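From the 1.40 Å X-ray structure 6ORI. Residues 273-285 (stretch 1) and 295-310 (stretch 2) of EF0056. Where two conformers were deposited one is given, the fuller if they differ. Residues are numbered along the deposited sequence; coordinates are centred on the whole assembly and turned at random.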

# COMPACT_ATOMS: atom_id res chain seq x y z
N LEU A 273 -13.68 -14.85 0.21
CA LEU A 273 -12.80 -15.36 1.25
C LEU A 273 -13.45 -15.47 2.62
O LEU A 273 -12.94 -16.17 3.50
N VAL A 274 -14.57 -14.79 2.82
CA VAL A 274 -15.18 -14.75 4.14
C VAL A 274 -15.40 -16.13 4.78
O VAL A 274 -15.00 -16.33 5.91
N PRO A 275 -15.98 -17.11 4.05
CA PRO A 275 -16.15 -18.43 4.67
C PRO A 275 -14.86 -19.19 4.93
O PRO A 275 -14.87 -20.20 5.64
N TYR A 276 -13.76 -18.71 4.35
CA TYR A 276 -12.45 -19.34 4.53
C TYR A 276 -11.56 -18.61 5.54
O TYR A 276 -10.38 -18.94 5.70
N VAL A 277 -12.13 -17.62 6.21
CA VAL A 277 -11.41 -16.92 7.27
C VAL A 277 -12.06 -17.28 8.59
O VAL A 277 -13.29 -17.24 8.70
N SER A 278 -11.25 -17.68 9.57
CA SER A 278 -11.75 -17.98 10.91
C SER A 278 -11.40 -16.79 11.80
O SER A 278 -12.00 -15.71 11.66
N GLY A 279 -10.40 -16.93 12.65
CA GLY A 279 -9.99 -15.84 13.51
C GLY A 279 -9.45 -14.67 12.71
O GLY A 279 -8.82 -14.81 11.67
N ILE A 280 -9.69 -13.49 13.26
CA ILE A 280 -9.17 -12.24 12.71
C ILE A 280 -8.56 -11.50 13.87
O ILE A 280 -9.27 -11.13 14.82
N GLN A 281 -7.25 -11.30 13.83
CA GLN A 281 -6.53 -10.59 14.89
C GLN A 281 -6.15 -9.20 14.46
O GLN A 281 -5.76 -8.99 13.31
N MET A 282 -6.23 -8.25 15.38
CA MET A 282 -5.71 -6.91 15.16
C MET A 282 -4.39 -6.82 15.88
O MET A 282 -4.29 -7.20 17.08
N HIS A 283 -3.35 -6.38 15.18
CA HIS A 283 -2.05 -6.16 15.80
C HIS A 283 -1.68 -4.70 15.78
O HIS A 283 -1.95 -4.01 14.79
N MET A 284 -1.02 -4.27 16.83
CA MET A 284 -0.40 -2.97 16.90
C MET A 284 1.02 -3.09 16.38
O MET A 284 1.75 -4.01 16.78
N VAL A 285 1.40 -2.16 15.51
CA VAL A 285 2.71 -2.13 14.86
C VAL A 285 3.29 -0.73 15.02
O VAL A 285 2.57 0.24 15.10
N ALA A 295 8.22 -6.26 10.68
CA ALA A 295 8.08 -7.71 10.57
C ALA A 295 6.92 -8.19 11.45
O ALA A 295 6.55 -7.55 12.43
N PHE A 296 6.38 -9.35 11.12
CA PHE A 296 5.29 -9.92 11.90
C PHE A 296 5.67 -10.06 13.36
O PHE A 296 4.87 -9.82 14.27
N GLU A 297 6.89 -10.51 13.64
CA GLU A 297 7.28 -10.76 15.03
C GLU A 297 7.21 -9.50 15.88
O GLU A 297 7.07 -9.59 17.10
N SER A 298 7.30 -8.34 15.24
CA SER A 298 7.41 -7.06 15.94
C SER A 298 6.07 -6.58 16.51
O SER A 298 6.03 -5.76 17.43
N GLY A 299 4.98 -7.08 15.95
CA GLY A 299 3.66 -6.63 16.35
C GLY A 299 3.26 -7.18 17.70
O GLY A 299 3.97 -7.98 18.30
N LYS A 300 2.10 -6.73 18.18
CA LYS A 300 1.50 -7.23 19.40
C LYS A 300 0.00 -7.36 19.15
O LYS A 300 -0.61 -6.44 18.60
N LYS A 301 -0.61 -8.46 19.55
CA LYS A 301 -2.05 -8.61 19.37
C LYS A 301 -2.80 -7.74 20.36
O LYS A 301 -2.50 -7.76 21.56
N VAL A 302 -3.73 -6.93 19.85
CA VAL A 302 -4.50 -6.04 20.69
C VAL A 302 -5.99 -6.33 20.69
O VAL A 302 -6.69 -5.83 21.57
N ALA A 303 -6.49 -7.12 19.75
CA ALA A 303 -7.91 -7.47 19.74
C ALA A 303 -8.23 -8.65 18.89
O ALA A 303 -7.54 -8.92 17.89
N ASP A 304 -9.28 -9.36 19.26
CA ASP A 304 -10.00 -10.28 18.40
C ASP A 304 -11.05 -9.47 17.66
O ASP A 304 -11.78 -8.71 18.29
N LEU A 305 -11.14 -9.64 16.35
CA LEU A 305 -12.07 -8.91 15.49
C LEU A 305 -13.14 -9.80 14.90
O LEU A 305 -12.95 -11.03 14.78
N ALA A 306 -14.24 -9.20 14.49
CA ALA A 306 -15.30 -9.90 13.78
C ALA A 306 -15.50 -9.33 12.39
O ALA A 306 -15.11 -8.20 12.09
N ILE A 307 -16.15 -10.10 11.52
CA ILE A 307 -16.65 -9.58 10.26
C ILE A 307 -18.07 -10.05 10.10
O ILE A 307 -18.50 -10.99 10.76
N GLU A 308 -18.78 -9.38 9.21
CA GLU A 308 -20.17 -9.67 8.92
C GLU A 308 -20.21 -10.90 8.02
O GLU A 308 -19.63 -10.91 6.93
N ARG A 309 -20.88 -11.94 8.50
CA ARG A 309 -20.91 -13.24 7.83
C ARG A 309 -22.30 -13.67 7.37
O ARG A 309 -22.45 -14.74 6.78
N ARG A 310 -23.32 -12.87 7.64
CA ARG A 310 -24.66 -13.24 7.19
C ARG A 310 -24.81 -13.04 5.70
O ARG A 310 -24.71 -11.93 5.19

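Walking along stretch 1, the contact opens in the 3-10 segment. Val-274 (chi1 t) sets its CA-to-CB bond sideways, yet Val-274 CG1 lies 3.7 Å from Ile-307 CD1, an apolar contact. Its carbonyl belongs to a cluster that receives Arg-309, whose side chain (chi1 m, chi2 and chi3 t) leaves sideways but brings its end close. Arg-309 NH2 donates to Val-277 O at 2.9 Å with an angle of 141°; the bonds from Arg-309 NH1 to Val-274 O (2.9 Å, 128°) and to Val-277 O (3.1 Å, 134°) are weak. These carbonyls lie near the guanidinium plane, where its N-H groups point. Ser-278 O is 3.1 Å from Arg-309 NH2, but the angle is too poor for a hydrogen bond.

Ile-280 (m, t) points toward stretch 2 and gives up 111 Å², the largest covered area of any residue here. Ile-280 CG2 meets Leu-305 CB at 3.8 Å, and Ile-280 CD1 reaches Ile-307 CG2 at 3.6 Å. Leu-305 (m, t) and Ile-307 (p, t) both point back toward stretch 1. Beneath this packing, Leu-305 N donates to Ile-280 O at 2.8 Å. Water 1 donates to Asp-304 OD1 (2.6 Å) and, weakly, to Ile-280 O (3.1 Å), joining the two strands.

From here the antiparallel pairing alternates the side chains. Gln-281 and His-283 share one face with Lys-301 and Asp-304. Gln-281 CD (chi1 m, chi2 t) packs 3.7 Å from the extended Lys-301 at CD, while Lys-301 NZ forms a salt bridge with Asp-304 OD1 at 2.9 Å.

Met-282 and Met-284 occupy the other face, with Lys-300 and Ala-303. Met-282 (all t) approaches stretch 2 through its inner atoms: Met-282 CB lies 3.8 Å from Leu-305 CD1 and 4.1 Å from Ala-303 CB, and Met-282 CG lies 4.0 Å from Val-302 CG2. Its end leads away. A beta bulge follows, consistent with Met-282 O accepting from Val-302 N at 2.8 Å and only weakly from Ala-303 N at 3.5 Å.

His-283 (chi1 m) is held by a bond from its NE2 to Gln-281 OE1 (2.9 Å, 173°). Lys-301 N lies over one ring face, and His-283 CE1 comes within 3.6 Å of Phe-296 CZ; the two rings meet obliquely, with planes at 57° and centroids 5.3 Å apart. Water 2 lies 2.8 Å from His-283 ND1 and donates to Phe-296 O at 2.8 Å.

Met-284 (t, t, m) closes the contact: Met-284 CB touches Val-302 CG1 at 3.8 Å, and Met-284 SD lies 3.7 Å from Lys-300 NZ.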

# COMPACT_ATOMS: atom_id res chain seq x y z
CB LEU A 273 -11.56 -14.48 1.35
CG LEU A 273 -10.44 -14.84 0.41
CD1 LEU A 273 -9.40 -13.71 0.45
CD2 LEU A 273 -9.82 -16.19 0.80
CB VAL A 274 -16.47 -13.91 4.11
CG1 VAL A 274 -17.20 -14.00 5.45
CG2 VAL A 274 -16.15 -12.45 3.75
CB PRO A 275 -16.98 -19.21 3.64
CG PRO A 275 -17.44 -18.25 2.66
CD PRO A 275 -16.57 -17.04 2.70
CB TYR A 276 -11.73 -19.41 3.19
CG TYR A 276 -12.44 -20.29 2.20
CD1 TYR A 276 -12.43 -21.66 2.35
CD2 TYR A 276 -13.15 -19.74 1.15
CE1 TYR A 276 -13.09 -22.48 1.44
CE2 TYR A 276 -13.80 -20.55 0.23
CZ TYR A 276 -13.77 -21.91 0.39
OH TYR A 276 -14.43 -22.73 -0.51
CB VAL A 277 -11.44 -15.41 7.04
CG1 VAL A 277 -10.86 -14.68 8.25
CG2 VAL A 277 -10.63 -15.06 5.81
CB SER A 278 -11.18 -19.30 11.43
OG SER A 278 -9.77 -19.29 11.54
CB ILE A 280 -10.26 -11.39 12.05
CG1 ILE A 280 -10.97 -12.22 10.98
CG2 ILE A 280 -9.65 -10.13 11.45
CD1 ILE A 280 -12.24 -11.61 10.48
CB GLN A 281 -5.23 -11.31 15.30
CG GLN A 281 -5.41 -12.79 15.57
CD GLN A 281 -4.17 -13.45 16.16
OE1 GLN A 281 -3.06 -12.92 16.14
NE2 GLN A 281 -4.38 -14.63 16.73
CB MET A 282 -6.66 -5.87 15.74
CG MET A 282 -6.36 -4.47 15.30
SD MET A 282 -7.58 -3.36 16.02
CE MET A 282 -7.12 -1.84 15.21
CB HIS A 283 -0.95 -6.94 15.08
CG HIS A 283 -1.05 -8.43 15.20
ND1 HIS A 283 -0.03 -9.28 14.83
CD2 HIS A 283 -2.04 -9.22 15.66
CE1 HIS A 283 -0.40 -10.53 15.04
NE2 HIS A 283 -1.61 -10.53 15.55
CB MET A 284 -0.39 -2.48 18.34
CG MET A 284 0.25 -1.12 18.50
SD MET A 284 0.31 -0.50 20.19
CE MET A 284 -1.38 0.01 20.41
CB VAL A 285 2.55 -2.47 13.36
CG1 VAL A 285 3.90 -2.46 12.64
CG2 VAL A 285 1.88 -3.84 13.17
CB ALA A 295 9.35 -8.40 10.99
CB PHE A 296 4.91 -11.29 11.32
CG PHE A 296 3.63 -11.85 11.89
CD1 PHE A 296 2.42 -11.57 11.29
CD2 PHE A 296 3.64 -12.67 12.99
CE1 PHE A 296 1.24 -12.09 11.78
CE2 PHE A 296 2.45 -13.20 13.49
CZ PHE A 296 1.26 -12.90 12.88
CB GLU A 297 8.68 -11.36 15.11
CG GLU A 297 9.79 -10.44 14.65
CD GLU A 297 11.14 -10.96 15.02
OE1 GLU A 297 11.52 -10.87 16.21
OE2 GLU A 297 11.81 -11.50 14.12
CB SER A 298 7.98 -6.00 14.99
OG SER A 298 9.25 -6.38 14.48
CB LYS A 300 1.77 -6.26 20.55
CG LYS A 300 1.00 -6.48 21.82
CD LYS A 300 0.46 -5.16 22.36
CE LYS A 300 1.57 -4.18 22.71
NZ LYS A 300 1.04 -2.81 22.97
CB LYS A 301 -2.50 -10.06 19.53
CG LYS A 301 -3.99 -10.24 19.34
CD LYS A 301 -4.37 -11.71 19.45
CE LYS A 301 -5.85 -11.91 19.35
NZ LYS A 301 -6.40 -12.04 20.71
CB VAL A 302 -4.25 -4.57 20.32
CG1 VAL A 302 -2.82 -4.18 20.65
CG2 VAL A 302 -4.59 -4.27 18.87
CB ALA A 303 -8.75 -6.31 19.27
CB ASP A 304 -10.71 -11.34 19.24
CG ASP A 304 -9.75 -12.24 19.97
OD1 ASP A 304 -8.85 -12.81 19.32
OD2 ASP A 304 -9.92 -12.39 21.20
CB LEU A 305 -11.30 -8.28 14.33
CG LEU A 305 -10.23 -7.27 14.75
CD1 LEU A 305 -9.55 -6.73 13.49
CD2 LEU A 305 -10.77 -6.13 15.58
CB ALA A 306 -16.60 -9.78 14.55
CB ILE A 307 -15.84 -10.02 9.03
CG1 ILE A 307 -15.69 -11.54 9.00
CG2 ILE A 307 -14.52 -9.26 8.94
CD1 ILE A 307 -15.07 -12.04 7.70
CB GLU A 308 -20.79 -8.49 8.21
CG GLU A 308 -22.25 -8.73 7.76
CD GLU A 308 -23.13 -9.11 8.92
OE1 GLU A 308 -23.32 -8.26 9.81
OE2 GLU A 308 -23.62 -10.27 8.98
CB ARG A 309 -20.33 -14.30 8.75
CG ARG A 309 -18.84 -14.12 9.04
CD ARG A 309 -18.40 -15.16 10.03
NE ARG A 309 -17.01 -15.02 10.46
CZ ARG A 309 -15.97 -15.45 9.77
NH1 ARG A 309 -16.11 -15.99 8.58
NH2 ARG A 309 -14.76 -15.31 10.27
CB ARG A 310 -25.73 -12.45 7.95
CG ARG A 310 -25.80 -12.80 9.41
CD ARG A 310 -26.66 -11.86 10.21
NE ARG A 310 -26.06 -10.52 10.33
CZ ARG A 310 -26.57 -9.52 11.03
NH1 ARG A 310 -27.74 -9.68 11.64
NH2 ARG A 310 -25.96 -8.35 11.11
O HOH W 1 -8.74 -13.47 16.77
O HOH W 2 2.48 -8.42 13.80